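Local coordinates for Rubredoxin\:oxygen oxidoreductase (Desulfovibrio gigas, PDB 1E5D), which catalyses the four-electron reduction of one oxygen molecule to two water molecules, using a diiron centre and flavin mononucleotide, at residues 86-91 with 117-122; 358-361 with 365-368. All blocks are in the same frame, centred on the assembly; numbering follows the deposited sequence.

Contact 1: 86-91 with 117-122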
loop_
_atom_site.group_PDB
_atom_site.type_symbol
_atom_site.label_atom_id
_atom_site.label_comp_id
_atom_site.label_asym_id
_atom_site.label_seq_id
_atom_site.Cartn_x
_atom_site.Cartn_y
_atom_site.Cartn_z
ATOM N N GLY A 86 -13.533 -9.194 23.353
ATOM C CA GLY A 86 -14.723 -8.663 22.731
ATOM C C GLY A 86 -16.034 -9.173 23.275
ATOM O O GLY A 86 -17.042 -8.462 23.203
ATOM N N ALA A 87 -16.035 -10.395 23.795
ATOM C CA ALA A 87 -17.267 -10.999 24.291
ATOM C C ALA A 87 -17.372 -10.818 25.801
ATOM O O ALA A 87 -18.261 -11.364 26.450
ATOM C CB ALA A 87 -17.332 -12.466 23.906
ATOM N N LEU A 88 -16.449 -10.037 26.356
ATOM C CA LEU A 88 -16.451 -9.784 27.799
ATOM C C LEU A 88 -17.809 -9.247 28.236
ATOM O O LEU A 88 -18.399 -9.852 29.140
ATOM C CB LEU A 88 -15.308 -8.859 28.191
ATOM C CG LEU A 88 -15.190 -8.453 29.656
ATOM C CD1 LEU A 88 -15.385 -9.642 30.574
ATOM C CD2 LEU A 88 -13.839 -7.795 29.932
ATOM N N PRO A 89 -18.346 -8.195 27.638
ATOM C CA PRO A 89 -19.692 -7.734 28.014
ATOM C C PRO A 89 -20.732 -8.845 27.973
ATOM O O PRO A 89 -21.512 -9.002 28.916
ATOM C CB PRO A 89 -20.034 -6.693 26.943
ATOM C CG PRO A 89 -18.709 -6.194 26.478
ATOM C CD PRO A 89 -17.763 -7.354 26.581
ATOM N N ALA A 90 -20.784 -9.634 26.906
ATOM C CA ALA A 90 -21.773 -10.714 26.867
ATOM C C ALA A 90 -21.539 -11.720 27.985
ATOM O O ALA A 90 -22.477 -12.297 28.533
ATOM C CB ALA A 90 -21.754 -11.437 25.525
ATOM N N LEU A 91 -20.272 -11.961 28.325
ATOM C CA LEU A 91 -19.991 -12.986 29.323
ATOM C C LEU A 91 -20.360 -12.510 30.723
ATOM O O LEU A 91 -20.875 -13.269 31.543
ATOM C CB LEU A 91 -18.524 -13.378 29.280
ATOM C CG LEU A 91 -18.094 -14.501 28.344
ATOM C CD1 LEU A 91 -16.584 -14.667 28.475
ATOM C CD2 LEU A 91 -18.807 -15.808 28.629
ATOM N N LYS A 117 -19.189 0.615 33.909
ATOM C CA LYS A 117 -19.546 1.317 35.140
ATOM C C LYS A 117 -19.404 0.403 36.339
ATOM O O LYS A 117 -18.620 0.640 37.265
ATOM C CB LYS A 117 -20.957 1.900 35.033
ATOM C CG LYS A 117 -21.042 3.338 35.522
ATOM C CD LYS A 117 -20.971 4.344 34.385
ATOM C CE LYS A 117 -21.286 5.753 34.873
ATOM N NZ LYS A 117 -21.880 6.599 33.798
ATOM N N ASP A 118 -20.148 -0.706 36.417
ATOM C CA ASP A 118 -19.998 -1.400 37.707
ATOM C C ASP A 118 -19.571 -2.845 37.534
ATOM O O ASP A 118 -20.378 -3.758 37.710
ATOM C CB ASP A 118 -21.315 -1.280 38.482
ATOM C CG ASP A 118 -21.702 0.168 38.720
ATOM O OD1 ASP A 118 -20.901 0.917 39.321
ATOM O OD2 ASP A 118 -22.810 0.575 38.307
ATOM N N TRP A 119 -18.305 -3.049 37.186
ATOM C CA TRP A 119 -17.761 -4.381 36.963
ATOM C C TRP A 119 -16.852 -4.792 38.114
ATOM O O TRP A 119 -16.042 -3.974 38.559
ATOM C CB TRP A 119 -16.968 -4.444 35.657
ATOM C CG TRP A 119 -17.773 -4.432 34.400
ATOM C CD1 TRP A 119 -19.120 -4.288 34.264
ATOM C CD2 TRP A 119 -17.257 -4.577 33.070
ATOM N NE1 TRP A 119 -19.480 -4.333 32.938
ATOM C CE2 TRP A 119 -18.353 -4.509 32.186
ATOM C CE3 TRP A 119 -15.974 -4.756 32.547
ATOM C CZ2 TRP A 119 -18.201 -4.615 30.803
ATOM C CZ3 TRP A 119 -15.833 -4.860 31.177
ATOM C CH2 TRP A 119 -16.933 -4.790 30.313
ATOM N N PRO A 120 -16.960 -6.021 38.589
ATOM C CA PRO A 120 -16.095 -6.459 39.691
ATOM C C PRO A 120 -14.678 -6.724 39.198
ATOM O O PRO A 120 -14.169 -7.841 39.291
ATOM C CB PRO A 120 -16.728 -7.771 40.143
ATOM C CG PRO A 120 -17.414 -8.288 38.926
ATOM C CD PRO A 120 -17.870 -7.084 38.153
ATOM N N VAL A 121 -14.042 -5.683 38.669
ATOM C CA VAL A 121 -12.665 -5.803 38.214
ATOM C C VAL A 121 -11.718 -5.843 39.409
ATOM O O VAL A 121 -11.839 -5.070 40.354
ATOM C CB VAL A 121 -12.284 -4.643 37.280
ATOM C CG1 VAL A 121 -10.830 -4.733 36.855
ATOM C CG2 VAL A 121 -13.205 -4.635 36.067
ATOM N N GLN A 122 -10.767 -6.761 39.365
ATOM C CA GLN A 122 -9.766 -6.873 40.411
ATOM C C GLN A 122 -8.408 -7.084 39.751
ATOM O O GLN A 122 -8.208 -8.056 39.032
ATOM C CB GLN A 122 -10.069 -8.018 41.375
ATOM C CG GLN A 122 -9.605 -7.756 42.798
ATOM C CD GLN A 122 -8.776 -8.868 43.403
ATOM O OE1 GLN A 122 -9.305 -9.788 44.028
ATOM N NE2 GLN A 122 -7.459 -8.797 43.231
#
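Helix 88-95 meets, at its first turn, the loop that leads into edge strand 121-124, and the meeting rests on three side chains: Leu88, Pro89 and Trp119. The contact illustrates how one large aromatic residue in a loop can bridge to a helix without any hydrogen bond between the two. Trp119 reaches across with the six-membered part of its indole. Leu88 brings a methyl group up to it, CD2 lying 3.8 Å from Trp119 CZ3, and its branch point follows closely, with CG 4.0 Å from the same CZ3. That approach follows from the first torsion of Leu88, which sets CG opposite the backbone N (chi1 178°) and extends the isobutyl group toward the indole. The methyl comes in at a slant to the ring. Pro89 makes a looser contact through its own ring, CG standing 4.5 Å from Trp119 CH2, while its CA is 4.4 Å from Trp119 CZ2. Trp119 also stacks on Tyr116 and touches Ile100, so the indole is held by more than the helix. Helix 104-114 adds Met110 against Leu88 and Phe114 against Pro89. Helix 88-95 connects parallel strands 74-77 and 99-103, and helix 104-114 connects 99-103 to 121-124; the contact sets the first helix against the chain entering the third strand, as in successive beta-alpha-beta crossovers, here within the metallo-beta-lactamase fold.

Contact 2: 358-361 with 365-368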
loop_
_atom_site.group_PDB
_atom_site.type_symbol
_atom_site.label_atom_id
_atom_site.label_comp_id
_atom_site.label_asym_id
_atom_site.label_seq_id
_atom_site.Cartn_x
_atom_site.Cartn_y
_atom_site.Cartn_z
ATOM N N TRP A 358 15.764 5.223 4.248
ATOM C CA TRP A 358 14.871 4.300 4.937
ATOM C C TRP A 358 15.682 3.176 5.588
ATOM O O TRP A 358 15.522 2.872 6.764
ATOM C CB TRP A 358 13.862 3.678 3.983
ATOM C CG TRP A 358 12.590 4.390 3.702
ATOM C CD1 TRP A 358 12.328 5.215 2.639
ATOM C CD2 TRP A 358 11.387 4.346 4.481
ATOM N NE1 TRP A 358 11.037 5.687 2.713
ATOM C CE2 TRP A 358 10.440 5.170 3.835
ATOM C CE3 TRP A 358 11.015 3.694 5.662
ATOM C CZ2 TRP A 358 9.150 5.351 4.339
ATOM C CZ3 TRP A 358 9.739 3.877 6.159
ATOM C CH2 TRP A 358 8.817 4.702 5.497
ATOM N N LEU A 359 16.547 2.552 4.780
ATOM C CA LEU A 359 17.309 1.421 5.303
ATOM C C LEU A 359 18.193 1.858 6.465
ATOM O O LEU A 359 18.149 1.279 7.550
ATOM C CB LEU A 359 18.127 0.776 4.181
ATOM C CG LEU A 359 17.290 0.204 3.029
ATOM C CD1 LEU A 359 18.139 -0.692 2.144
ATOM C CD2 LEU A 359 16.081 -0.552 3.561
ATOM N N THR A 360 18.982 2.893 6.226
ATOM C CA THR A 360 19.838 3.468 7.260
ATOM C C THR A 360 19.030 3.833 8.494
ATOM O O THR A 360 19.421 3.588 9.633
ATOM C CB THR A 360 20.582 4.703 6.725
ATOM O OG1 THR A 360 21.469 4.299 5.669
ATOM C CG2 THR A 360 21.448 5.314 7.813
ATOM N N GLY A 361 17.854 4.430 8.309
ATOM C CA GLY A 361 17.051 4.795 9.467
ATOM C C GLY A 361 16.583 3.591 10.255
ATOM O O GLY A 361 16.182 3.713 11.412
ATOM N N ASP A 365 22.786 -2.156 7.810
ATOM C CA ASP A 365 24.136 -1.909 7.302
ATOM C C ASP A 365 24.123 -1.823 5.776
ATOM O O ASP A 365 23.623 -2.715 5.097
ATOM C CB ASP A 365 25.109 -2.981 7.783
ATOM C CG ASP A 365 25.307 -3.015 9.285
ATOM O OD1 ASP A 365 24.734 -2.190 10.030
ATOM O OD2 ASP A 365 26.066 -3.898 9.751
ATOM N N MET A 366 24.677 -0.749 5.239
ATOM C CA MET A 366 24.749 -0.436 3.827
ATOM C C MET A 366 26.179 -0.450 3.300
ATOM O O MET A 366 26.768 0.582 2.978
ATOM C CB MET A 366 24.152 0.949 3.550
ATOM C CG MET A 366 22.829 1.200 4.252
ATOM S SD MET A 366 21.398 0.800 3.242
ATOM C CE MET A 366 21.945 1.269 1.606
ATOM N N PRO A 367 26.759 -1.633 3.182
ATOM C CA PRO A 367 28.145 -1.726 2.722
ATOM C C PRO A 367 28.295 -1.232 1.290
ATOM O O PRO A 367 29.323 -0.708 0.860
ATOM C CB PRO A 367 28.425 -3.228 2.792
ATOM C CG PRO A 367 27.086 -3.877 2.708
ATOM C CD PRO A 367 26.150 -2.945 3.433
ATOM N N ALA A 368 27.236 -1.396 0.496
ATOM C CA ALA A 368 27.343 -0.981 -0.902
ATOM C C ALA A 368 26.454 0.215 -1.204
ATOM O O ALA A 368 25.368 0.410 -0.670
ATOM C CB ALA A 368 27.014 -2.163 -1.788
#
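None of the three side chains that meet here, Leu359, Thr360 and Met366, carries a ring or other flat group, so there are neither faces nor edges to match; the indole of Trp358, on the same helix, touches instead Leu326, Gln327 and Lys330 of helix 320-331. The contact is a case of a flexible thioether lying against the last part of a helix from the chain that follows it. Met366 SD sits 3.4 Å from Leu359 CB, a close approach, and 3.7 Å from Leu359 CD1, so the sulfur rests against one flank of the leucine. The two side chains run across each other nearly at right angles. The second torsion of Met366 (chi2 -93°), off the usual staggered positions, places the sulfur against the leucine, while the third only directs the terminal methyl CE. Closer to the backbone, Met366 CG passes 3.7 Å from Thr360 OG1, whose hydroxyl also makes a weak hydrogen bond to Ala356 O one turn back along the helix. Next to Met366, Asp365 OD2 forms a salt bridge with Lys399 NZ, and its backbone is hydrogen-bonded to Lys337 and Gly339. With no hydrogen bond or salt bridge between the two segments, cohesion across them probably comes mainly from dispersion and the burial of apolar surface, in which a polarisable sulfur and a leucine flank can fit together without strict directional demands.

In the fold
From the N terminus, contact 1 comes first. It closes a loop of 25 residues containing the rest of helix 88-95, strand 99-103 and helix 104-114, and so ties together two consecutive crossovers of the lactamase-like domain. The chain then runs on through the second sheet of that domain and into the flavodoxin-like domain, where contact 2 closes a much shorter turn, three residues long, between helix 350-361 and the approach to strand 371-374. The two contacts follow in series, neither nested nor crossed. Their centres are 48 Å apart, on opposite sides of the chain's centre, and each brings a helix together with a loop within its own domain.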